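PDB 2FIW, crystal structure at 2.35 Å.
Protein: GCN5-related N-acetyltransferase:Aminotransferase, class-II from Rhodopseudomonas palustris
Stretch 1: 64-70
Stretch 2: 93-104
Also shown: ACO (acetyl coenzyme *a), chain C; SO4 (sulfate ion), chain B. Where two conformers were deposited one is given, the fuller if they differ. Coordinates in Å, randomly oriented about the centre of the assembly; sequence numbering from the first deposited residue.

Stretch 1 64-70: TLIATLQ
Stretch 2 93-104: DYVGRDVGTTLI

Residues 64-69 form an extended strand (A67 phi/psi -87/131); residues 95-98 are loop and lead into a helix that starts at V99 (-67/-52) and runs past I104. Strand and helix axes approach to 9.1 Å, with N-to-C directions 144° apart, and the register runs backwards: A67 lies nearest V99 (CA to CA, 6.8 Å) and L69 nearest Y94 (9.2 Å). The contact is mainly apolar, without hydrogen bonds across it, and buries 308 Å², both sides summed.

Strand alternation turns L65 (m, t), A67 and L69 toward the second stretch and I66 and T68 away. The small A67 leaves a hollow that two helix side chains enter: V99 (t) brings CG1 to 3.6 Å from A67 CB, and L103 (m, t), whose CA-to-CB bond points sideways, brings CD2 to 4.0 Å from the same CB. L103 CD2 also lies 3.8 Å from L65 O and 4.2 Å from L65 CB. At the other end L69 (m, t) is the bump; its CD1 reaches Y94 CD1 (chi1 m, chi2 -88°) at 3.7 Å, oblique to the ring, and R97 NE (chi1 m, chi2 t) at 4.3 Å.

Early in the helix, T102 N and OG1 both donate to D98 O, at 3.1 and 2.8 Å. G100 N donates to ACO O5A at 2.9 Å, and a CB would clash with O3A.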

# COMPACT_ATOMS: atom_id res chain seq x y z
N THR A 64 10.29 0.08 3.40
CA THR A 64 9.03 0.71 3.80
C THR A 64 9.22 2.21 3.99
O THR A 64 10.06 2.65 4.78
CB THR A 64 8.45 0.06 5.12
OG1 THR A 64 8.40 -1.35 4.96
CG2 THR A 64 7.05 0.58 5.44
N LEU A 65 8.43 2.98 3.26
CA LEU A 65 8.50 4.43 3.29
C LEU A 65 7.22 4.97 3.90
O LEU A 65 6.15 4.42 3.69
CB LEU A 65 8.67 4.98 1.86
CG LEU A 65 10.02 4.80 1.14
CD1 LEU A 65 9.90 5.02 -0.37
CD2 LEU A 65 11.07 5.73 1.76
N ILE A 66 7.36 6.06 4.65
CA ILE A 66 6.24 6.75 5.27
C ILE A 66 6.07 8.13 4.66
O ILE A 66 7.01 8.91 4.61
CB ILE A 66 6.43 6.86 6.78
CG1 ILE A 66 6.34 5.47 7.42
CG2 ILE A 66 5.40 7.81 7.40
CD1 ILE A 66 6.38 5.49 8.90
N ALA A 67 4.85 8.42 4.18
CA ALA A 67 4.53 9.75 3.66
C ALA A 67 4.06 10.64 4.80
O ALA A 67 3.21 10.24 5.61
CB ALA A 67 3.49 9.68 2.57
N THR A 68 4.63 11.84 4.87
CA THR A 68 4.25 12.83 5.88
C THR A 68 3.66 14.11 5.26
O THR A 68 3.96 14.47 4.12
CB THR A 68 5.42 13.15 6.89
OG1 THR A 68 6.67 13.20 6.21
CG2 THR A 68 5.54 12.08 7.93
N LEU A 69 2.75 14.75 5.99
CA LEU A 69 2.30 16.11 5.70
C LEU A 69 2.37 16.85 7.03
O LEU A 69 1.91 16.32 8.04
CB LEU A 69 0.88 16.14 5.14
CG LEU A 69 0.64 15.46 3.79
CD1 LEU A 69 -0.86 15.37 3.54
CD2 LEU A 69 1.35 16.17 2.63
N GLN A 70 2.97 18.05 7.02
CA GLN A 70 3.38 18.79 8.24
C GLN A 70 4.01 17.88 9.29
O GLN A 70 3.78 18.05 10.49
CB GLN A 70 2.25 19.63 8.88
CG GLN A 70 1.02 19.95 8.00
CD GLN A 70 1.36 20.32 6.57
OE1 GLN A 70 0.68 19.90 5.63
NE2 GLN A 70 2.43 21.09 6.38
N ASP A 93 -8.42 10.14 5.72
CA ASP A 93 -8.49 11.59 5.76
C ASP A 93 -7.56 12.30 4.77
O ASP A 93 -7.68 13.51 4.58
CB ASP A 93 -8.27 12.09 7.19
CG ASP A 93 -9.43 11.73 8.11
OD1 ASP A 93 -10.58 11.73 7.62
OD2 ASP A 93 -9.21 11.43 9.30
N TYR A 94 -6.66 11.56 4.10
CA TYR A 94 -5.68 12.19 3.22
C TYR A 94 -5.61 11.65 1.81
O TYR A 94 -4.62 11.89 1.09
CB TYR A 94 -4.30 12.16 3.86
CG TYR A 94 -4.27 12.92 5.16
CD1 TYR A 94 -3.99 14.29 5.18
CD2 TYR A 94 -4.55 12.29 6.37
CE1 TYR A 94 -3.97 15.00 6.36
CE2 TYR A 94 -4.54 12.99 7.57
CZ TYR A 94 -4.25 14.35 7.55
OH TYR A 94 -4.22 15.04 8.74
N VAL A 95 -6.65 10.94 1.40
CA VAL A 95 -6.72 10.34 0.06
C VAL A 95 -7.03 11.43 -0.97
O VAL A 95 -7.49 12.51 -0.60
CB VAL A 95 -7.75 9.15 -0.01
CG1 VAL A 95 -7.27 8.00 0.82
CG2 VAL A 95 -9.15 9.59 0.45
N GLY A 96 -6.75 11.17 -2.24
CA GLY A 96 -6.94 12.17 -3.30
C GLY A 96 -5.98 13.37 -3.27
O GLY A 96 -6.31 14.46 -3.77
N ARG A 97 -4.79 13.18 -2.71
CA ARG A 97 -3.86 14.28 -2.48
C ARG A 97 -2.50 13.94 -3.09
O ARG A 97 -1.50 14.56 -2.75
CB ARG A 97 -3.74 14.53 -0.97
CG ARG A 97 -4.86 15.40 -0.43
CD ARG A 97 -5.16 15.16 1.04
NE ARG A 97 -4.72 16.25 1.89
CZ ARG A 97 -5.35 16.69 2.99
NH1 ARG A 97 -6.50 16.14 3.40
NH2 ARG A 97 -4.82 17.69 3.68
N ASP A 98 -2.50 12.95 -3.98
CA ASP A 98 -1.28 12.38 -4.57
C ASP A 98 -0.25 11.77 -3.59
O ASP A 98 0.93 11.66 -3.91
CB ASP A 98 -0.63 13.35 -5.57
CG ASP A 98 -1.41 13.44 -6.89
OD1 ASP A 98 -1.34 14.51 -7.54
OD2 ASP A 98 -2.11 12.46 -7.26
N VAL A 99 -0.70 11.39 -2.40
CA VAL A 99 0.14 10.65 -1.44
C VAL A 99 0.48 9.25 -2.00
O VAL A 99 1.65 8.87 -2.08
CB VAL A 99 -0.51 10.51 -0.03
CG1 VAL A 99 0.33 9.61 0.88
CG2 VAL A 99 -0.71 11.87 0.64
N GLY A 100 -0.54 8.50 -2.42
CA GLY A 100 -0.34 7.18 -3.04
C GLY A 100 0.65 7.21 -4.20
O GLY A 100 1.57 6.38 -4.26
N THR A 101 0.45 8.15 -5.12
CA THR A 101 1.32 8.33 -6.29
C THR A 101 2.78 8.63 -5.93
O THR A 101 3.70 8.02 -6.48
CB THR A 101 0.76 9.46 -7.22
OG1 THR A 101 -0.52 9.06 -7.71
CG2 THR A 101 1.69 9.75 -8.40
N THR A 102 2.99 9.55 -5.01
CA THR A 102 4.32 9.86 -4.49
C THR A 102 4.99 8.61 -3.91
O THR A 102 6.13 8.33 -4.23
CB THR A 102 4.22 11.00 -3.42
OG1 THR A 102 3.64 12.16 -4.03
CG2 THR A 102 5.59 11.37 -2.87
N LEU A 103 4.26 7.86 -3.10
CA LEU A 103 4.78 6.65 -2.48
C LEU A 103 5.19 5.62 -3.52
O LEU A 103 6.29 5.07 -3.44
CB LEU A 103 3.75 6.05 -1.53
CG LEU A 103 3.64 6.64 -0.13
CD1 LEU A 103 2.38 6.06 0.52
CD2 LEU A 103 4.93 6.38 0.73
N ILE A 104 4.31 5.38 -4.49
CA ILE A 104 4.55 4.36 -5.52
C ILE A 104 5.68 4.75 -6.48
O ILE A 104 6.49 3.90 -6.82
CB ILE A 104 3.26 3.92 -6.25
CG1 ILE A 104 2.29 3.28 -5.27
CG2 ILE A 104 3.56 2.91 -7.35
CD1 ILE A 104 2.95 2.30 -4.28
N1A ACO C . -8.26 16.37 -7.66
C2A ACO C . -8.84 15.28 -8.20
N3A ACO C . -8.24 14.08 -8.16
C4A ACO C . -7.02 13.89 -7.56
C5A ACO C . -6.37 14.97 -6.98
C6A ACO C . -7.05 16.29 -7.04
N6A ACO C . -6.49 17.40 -6.50
N7A ACO C . -5.20 14.51 -6.47
C8A ACO C . -5.14 13.18 -6.73
N9A ACO C . -6.24 12.82 -7.40
C1B ACO C . -6.63 11.47 -7.89
C2B ACO C . -5.65 10.81 -8.84
O2B ACO C . -5.84 11.28 -10.18
C3B ACO C . -6.01 9.35 -8.70
O3B ACO C . -6.94 8.93 -9.70
P3B ACO C . -7.07 7.39 -10.18
O7A ACO C . -7.81 6.63 -9.09
O8A ACO C . -5.64 6.92 -10.33
O9A ACO C . -7.83 7.52 -11.48
C4B ACO C . -6.65 9.22 -7.31
O4B ACO C . -6.85 10.55 -6.82
C5B ACO C . -5.77 8.46 -6.32
O5B ACO C . -4.44 8.99 -6.41
P1A ACO C . -3.56 9.39 -5.12
O1A ACO C . -4.16 10.61 -4.45
O2A ACO C . -2.13 9.41 -5.62
O3A ACO C . -3.76 8.08 -4.20
P2A ACO C . -4.28 8.11 -2.70
O4A ACO C . -5.74 8.46 -2.72
O5A ACO C . -3.32 8.94 -1.90
O6A ACO C . -4.12 6.57 -2.22
CBP ACO C . -4.76 4.16 -2.23
CCP ACO C . -4.41 5.42 -3.04
CDP ACO C . -5.19 3.09 -3.22
CEP ACO C . -3.54 3.69 -1.45
CAP ACO C . -5.88 4.45 -1.20
OAP ACO C . -7.14 4.70 -1.85
C9P ACO C . -6.07 3.45 -0.06
O9P ACO C . -5.38 3.59 1.07
N8P ACO C . -6.90 2.50 -0.18
C7P ACO C . -7.30 1.47 0.78
C6P ACO C . -6.21 0.42 1.05
C5P ACO C . -5.88 -0.28 -0.23
O5P ACO C . -6.76 -0.64 -1.00
N4P ACO C . -4.59 -0.46 -0.47
C3P ACO C . -4.03 -1.08 -1.65
C2P ACO C . -4.02 -2.58 -1.41
S1P ACO C . -2.90 -3.19 -2.62
C ACO C . -1.51 -3.53 -1.76
O ACO C . -1.29 -2.98 -0.69
CH3 ACO C . -0.66 -4.42 -2.26
S SO4 B . 6.26 16.92 6.00
O1 SO4 B . 6.45 15.51 5.73
O2 SO4 B . 5.92 17.59 4.73
O3 SO4 B . 5.12 17.07 6.88
O4 SO4 B . 7.43 17.43 6.71